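Local coordinates for adenosine monophosphate-protein transferase vopS (Vibrio parahaemolyticus, PDB 3LET) that transfers AMP from ATP to a threonine of host Rho GTPases, blocking their downstream signalling and so inhibiting actin assembly in infected cells, at residues A[205-208]-A[209-212]; A[287-290]-A[291-295]. All coordinates share one frame; numbering follows the deposited sequence.

Contact 1. Residues A[205-208]-A[209-212]; sequences LNMD and NLKE
Asn206 and Asn209 lay their side-chain amides flat against each other, the planes only 6° apart and Asn206 CG 3.6 Å from Asn209 ND2. Asn206 is the N-cap of helix 207-217: its OD1 accepts from Asn209 N at 3.0 Å, and the donor lies well above the plane of the Asn206 amide, so the bond does not follow a lone pair. With CG opposite the backbone N (chi1 176°) and the amide turned at chi2, OD1 comes to Asn209 N. Behind the cap the Fic-domain helix starts directly, Leu210 N bonding to Asn206 O at 3.1 Å and Lys211 N to Met207 O at 2.8 Å. Asn209 ND2 reaches back to Asp203 O, which fixes which end of that amide carries the nitrogen.

The buried side is largely apolar. Met207 SD lies 4.4 Å from Leu210 CB, and both side chains pack tightly into the fold, meeting Phe277 and helix 238-255, while Leu210 also reaches Met284 and Leu288 of helix 281-295. At the margin of this packing, Met207 CE touches Lys211 CG at 4.1 Å before the lysine leads off to a weak, long ion pair with Glu242. Round the helix, Asp208, Lys211 and Glu212 are exposed and loosely disposed: Asp208 OD1 stays 5.5 Å from Lys211 NZ. Glu212 N bonds to Asp208 O, and Glu212 CG lies against the same oxygen.

Contact 2. Residues A[287-290]-A[291-295]; sequences MLYA and IAELR
Tyr289 sets its ring out with CG anti to the backbone N (chi1 173°), and Glu293, one turn on, folds back at chi2 (-74°) to lie over it. The methylene does the touching: Glu293 CG sits over one face of the Tyr289 ring, 3.9 Å from the centroid and displaced toward the CE2 and CZ rim, a CH-pi contact. Beyond it the carboxylate continues nearly parallel to the ring, the planes 10° apart, with Glu293 CD 3.9 Å from Tyr289 CZ. The polar ends of this stacked pair both go to Asn300: Tyr289 OH bonds to its backbone O and Glu293 OE1 to its side-chain ND2. One residue thus ties down the hydroxyl and the buried carboxylate together, while Trp175 meets the tyrosine ring at a steep angle.

All of this lies in the Fido domain, on the part of helix 281-295 that follows the Fic signature loop and helix start, where Gly280, Asn281, Gly282 and Arg286 probably bind ATP, as in relatives. Four successive i to i+4 bonds run along these residues, from Ile291 N to Met287 O at 2.9 Å through to Leu294 N to Ala290 O.

On another side of the helix Ile291 CD1 reaches back along the axis to both Met287 and Leu288. It lies 3.8 Å from Met287 CG and 4.3 Å from Leu288 CD2, and the doubly bent methionine chain also brings Met287 SD to 4.0 Å from Ile291 CD1. Helix 184-199 packs on this patch through Leu194, which touches Met287, Ile291 and Leu294. Ala290 meets Ala172 and Ile176 of helix 168-179.

In the fold
Contact 1 opens helix 207-217 and contact 2 occupies the later part of helix 281-295, their centres 15 Å apart within the Fido domain. They meet through leucines: Leu210 CD2 of contact 1 packs against Leu288 CD2 of contact 2 at 3.7 Å, so the buried side of contact 1 and that of contact 2 are joined by this leucine pair. Both have one methionine near the probable ATP site. The side chain of Met207 is about 8 Å from that of Asn281, and that of Met287 is about 5 Å from that of its sequence neighbour Arg286 and about 8 Å from Gly282; binding at all three is inferred from relatives.

Contact 1. Residues A[205-208]-A[209-212]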
loop_
_atom_site.group_PDB
_atom_site.type_symbol
_atom_site.label_atom_id
_atom_site.label_comp_id
_atom_site.label_asym_id
_atom_site.label_seq_id
_atom_site.Cartn_x
_atom_site.Cartn_y
_atom_site.Cartn_z
ATOM N N LEU A 205 11.361 7.837 7.170
ATOM C CA LEU A 205 10.652 8.285 5.968
ATOM C C LEU A 205 11.190 7.511 4.780
ATOM O O LEU A 205 11.735 8.078 3.817
ATOM C CB LEU A 205 10.864 9.785 5.758
ATOM C CG LEU A 205 10.384 10.579 6.979
ATOM C CD1 LEU A 205 10.511 12.087 6.724
ATOM C CD2 LEU A 205 8.973 10.231 7.355
ATOM N N ASN A 206 11.087 6.195 4.892
ATOM C CA ASN A 206 11.725 5.299 3.948
ATOM C C ASN A 206 10.942 3.992 4.055
ATOM O O ASN A 206 10.994 3.329 5.088
ATOM C CB ASN A 206 13.204 5.147 4.323
ATOM C CG ASN A 206 13.935 4.158 3.442
ATOM O OD1 ASN A 206 13.438 3.068 3.196
ATOM N ND2 ASN A 206 15.118 4.540 2.959
ATOM N N MET A 207 10.189 3.619 3.008
ATOM C CA MET A 207 9.261 2.496 3.148
ATOM C C MET A 207 10.030 1.187 3.331
ATOM O O MET A 207 9.557 0.282 4.039
ATOM C CB MET A 207 8.317 2.427 1.921
ATOM C CG MET A 207 7.218 1.391 2.015
ATOM S SD MET A 207 6.114 1.729 3.402
ATOM C CE MET A 207 5.069 0.277 3.364
ATOM N N ASP A 208 11.196 1.068 2.706
ATOM C CA ASP A 208 11.995 -0.150 2.885
ATOM C C ASP A 208 12.362 -0.302 4.368
ATOM O O ASP A 208 12.277 -1.395 4.938
ATOM C CB ASP A 208 13.281 -0.089 2.076
ATOM C CG ASP A 208 13.080 -0.467 0.621
ATOM O OD1 ASP A 208 12.021 -1.030 0.292
ATOM O OD2 ASP A 208 13.997 -0.214 -0.194
ATOM N N ASN A 209 12.771 0.791 4.991
ATOM C CA ASN A 209 13.118 0.735 6.414
ATOM C C ASN A 209 11.907 0.351 7.253
ATOM O O ASN A 209 12.021 -0.382 8.233
ATOM C CB ASN A 209 13.675 2.069 6.908
ATOM C CG ASN A 209 15.073 2.352 6.381
ATOM O OD1 ASN A 209 15.712 1.501 5.761
ATOM N ND2 ASN A 209 15.548 3.565 6.612
ATOM N N LEU A 210 10.745 0.879 6.896
ATOM C CA LEU A 210 9.532 0.545 7.649
ATOM C C LEU A 210 9.154 -0.924 7.456
ATOM O O LEU A 210 8.647 -1.575 8.368
ATOM C CB LEU A 210 8.346 1.408 7.230
ATOM C CG LEU A 210 8.417 2.902 7.515
ATOM C CD1 LEU A 210 6.996 3.494 7.414
ATOM C CD2 LEU A 210 8.992 3.164 8.882
ATOM N N LYS A 211 9.367 -1.460 6.268
ATOM C CA LYS A 211 9.015 -2.877 6.067
ATOM C C LYS A 211 9.941 -3.763 6.906
ATOM O O LYS A 211 9.523 -4.799 7.430
ATOM C CB LYS A 211 9.104 -3.247 4.586
ATOM C CG LYS A 211 7.964 -2.572 3.791
ATOM C CD LYS A 211 8.166 -2.714 2.280
ATOM C CE LYS A 211 7.896 -4.137 1.834
ATOM N NZ LYS A 211 7.555 -4.204 0.387
ATOM N N GLU A 212 11.192 -3.353 7.042
ATOM C CA GLU A 212 12.140 -4.116 7.867
ATOM C C GLU A 212 11.741 -4.079 9.339
ATOM O O GLU A 212 11.748 -5.094 10.018
ATOM C CB GLU A 212 13.553 -3.590 7.713
ATOM C CG GLU A 212 14.119 -3.798 6.332
ATOM C CD GLU A 212 15.567 -3.339 6.234
ATOM O OE1 GLU A 212 16.351 -3.656 7.165
ATOM O OE2 GLU A 212 15.901 -2.660 5.230
#

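Contact 2. Residues A[287-290]-A[291-295]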
loop_
_atom_site.group_PDB
_atom_site.type_symbol
_atom_site.label_atom_id
_atom_site.label_comp_id
_atom_site.label_asym_id
_atom_site.label_seq_id
_atom_site.Cartn_x
_atom_site.Cartn_y
_atom_site.Cartn_z
ATOM N N MET A 287 4.195 2.322 17.158
ATOM C CA MET A 287 5.649 2.256 17.277
ATOM C C MET A 287 6.274 3.475 16.582
ATOM O O MET A 287 7.195 4.095 17.127
ATOM C CB MET A 287 6.169 0.930 16.700
ATOM C CG MET A 287 7.685 0.837 16.561
ATOM S SD MET A 287 8.484 0.705 18.196
ATOM C CE MET A 287 8.141 -1.027 18.586
ATOM N N LEU A 288 5.813 3.848 15.378
ATOM C CA LEU A 288 6.424 5.039 14.728
ATOM C C LEU A 288 6.139 6.341 15.491
ATOM O O LEU A 288 6.984 7.234 15.542
ATOM C CB LEU A 288 5.985 5.217 13.258
ATOM C CG LEU A 288 6.431 4.060 12.353
ATOM C CD1 LEU A 288 5.981 4.355 10.923
ATOM C CD2 LEU A 288 7.924 3.852 12.370
ATOM N N TYR A 289 4.952 6.452 16.073
ATOM C CA TYR A 289 4.613 7.633 16.868
ATOM C C TYR A 289 5.604 7.731 18.027
ATOM O O TYR A 289 6.173 8.807 18.268
ATOM C CB TYR A 289 3.188 7.507 17.426
ATOM C CG TYR A 289 2.829 8.632 18.399
ATOM C CD1 TYR A 289 2.470 9.899 17.920
ATOM C CD2 TYR A 289 2.847 8.414 19.780
ATOM C CE1 TYR A 289 2.124 10.935 18.789
ATOM C CE2 TYR A 289 2.510 9.468 20.683
ATOM C CZ TYR A 289 2.151 10.705 20.176
ATOM O OH TYR A 289 1.841 11.727 21.062
ATOM N N ALA A 290 5.783 6.618 18.751
ATOM C CA ALA A 290 6.689 6.586 19.910
ATOM C C ALA A 290 8.123 6.884 19.510
ATOM O O ALA A 290 8.813 7.619 20.196
ATOM C CB ALA A 290 6.631 5.239 20.629
ATOM N N ILE A 291 8.606 6.296 18.425
ATOM C CA ILE A 291 9.976 6.568 18.020
ATOM C C ILE A 291 10.135 8.047 17.698
ATOM O O ILE A 291 11.114 8.671 18.111
ATOM C CB ILE A 291 10.373 5.746 16.795
ATOM C CG1 ILE A 291 10.379 4.248 17.143
ATOM C CG2 ILE A 291 11.744 6.184 16.260
ATOM C CD1 ILE A 291 10.398 3.358 15.858
ATOM N N ALA A 292 9.188 8.607 16.949
ATOM C CA ALA A 292 9.263 10.039 16.604
ATOM C C ALA A 292 9.282 10.881 17.884
ATOM O O ALA A 292 10.055 11.833 18.018
ATOM C CB ALA A 292 8.086 10.467 15.696
ATOM N N GLU A 293 8.445 10.510 18.838
ATOM C CA GLU A 293 8.369 11.267 20.092
ATOM C C GLU A 293 9.697 11.209 20.833
ATOM O O GLU A 293 10.170 12.222 21.381
ATOM C CB GLU A 293 7.293 10.693 21.001
ATOM C CG GLU A 293 5.879 11.007 20.570
ATOM C CD GLU A 293 5.533 12.458 20.854
ATOM O OE1 GLU A 293 5.263 12.792 22.029
ATOM O OE2 GLU A 293 5.546 13.259 19.905
ATOM N N LEU A 294 10.280 10.016 20.886
ATOM C CA LEU A 294 11.485 9.815 21.698
ATOM C C LEU A 294 12.636 10.569 21.055
ATOM O O LEU A 294 13.444 11.187 21.748
ATOM C CB LEU A 294 11.811 8.329 21.861
ATOM C CG LEU A 294 10.805 7.539 22.695
ATOM C CD1 LEU A 294 11.182 6.078 22.729
ATOM C CD2 LEU A 294 10.688 8.088 24.143
ATOM N N ARG A 295 12.686 10.578 19.724
ATOM C CA ARG A 295 13.741 11.308 19.035
ATOM C C ARG A 295 13.591 12.804 19.250
ATOM O O ARG A 295 14.546 13.567 19.028
ATOM C CB ARG A 295 13.736 10.970 17.542
ATOM C CG ARG A 295 14.172 9.532 17.290
ATOM C CD ARG A 295 14.190 9.214 15.805
ATOM N NE ARG A 295 14.735 7.885 15.534
ATOM C CZ ARG A 295 14.895 7.414 14.305
ATOM N NH1 ARG A 295 14.522 8.169 13.268
ATOM N NH2 ARG A 295 15.401 6.199 14.115
#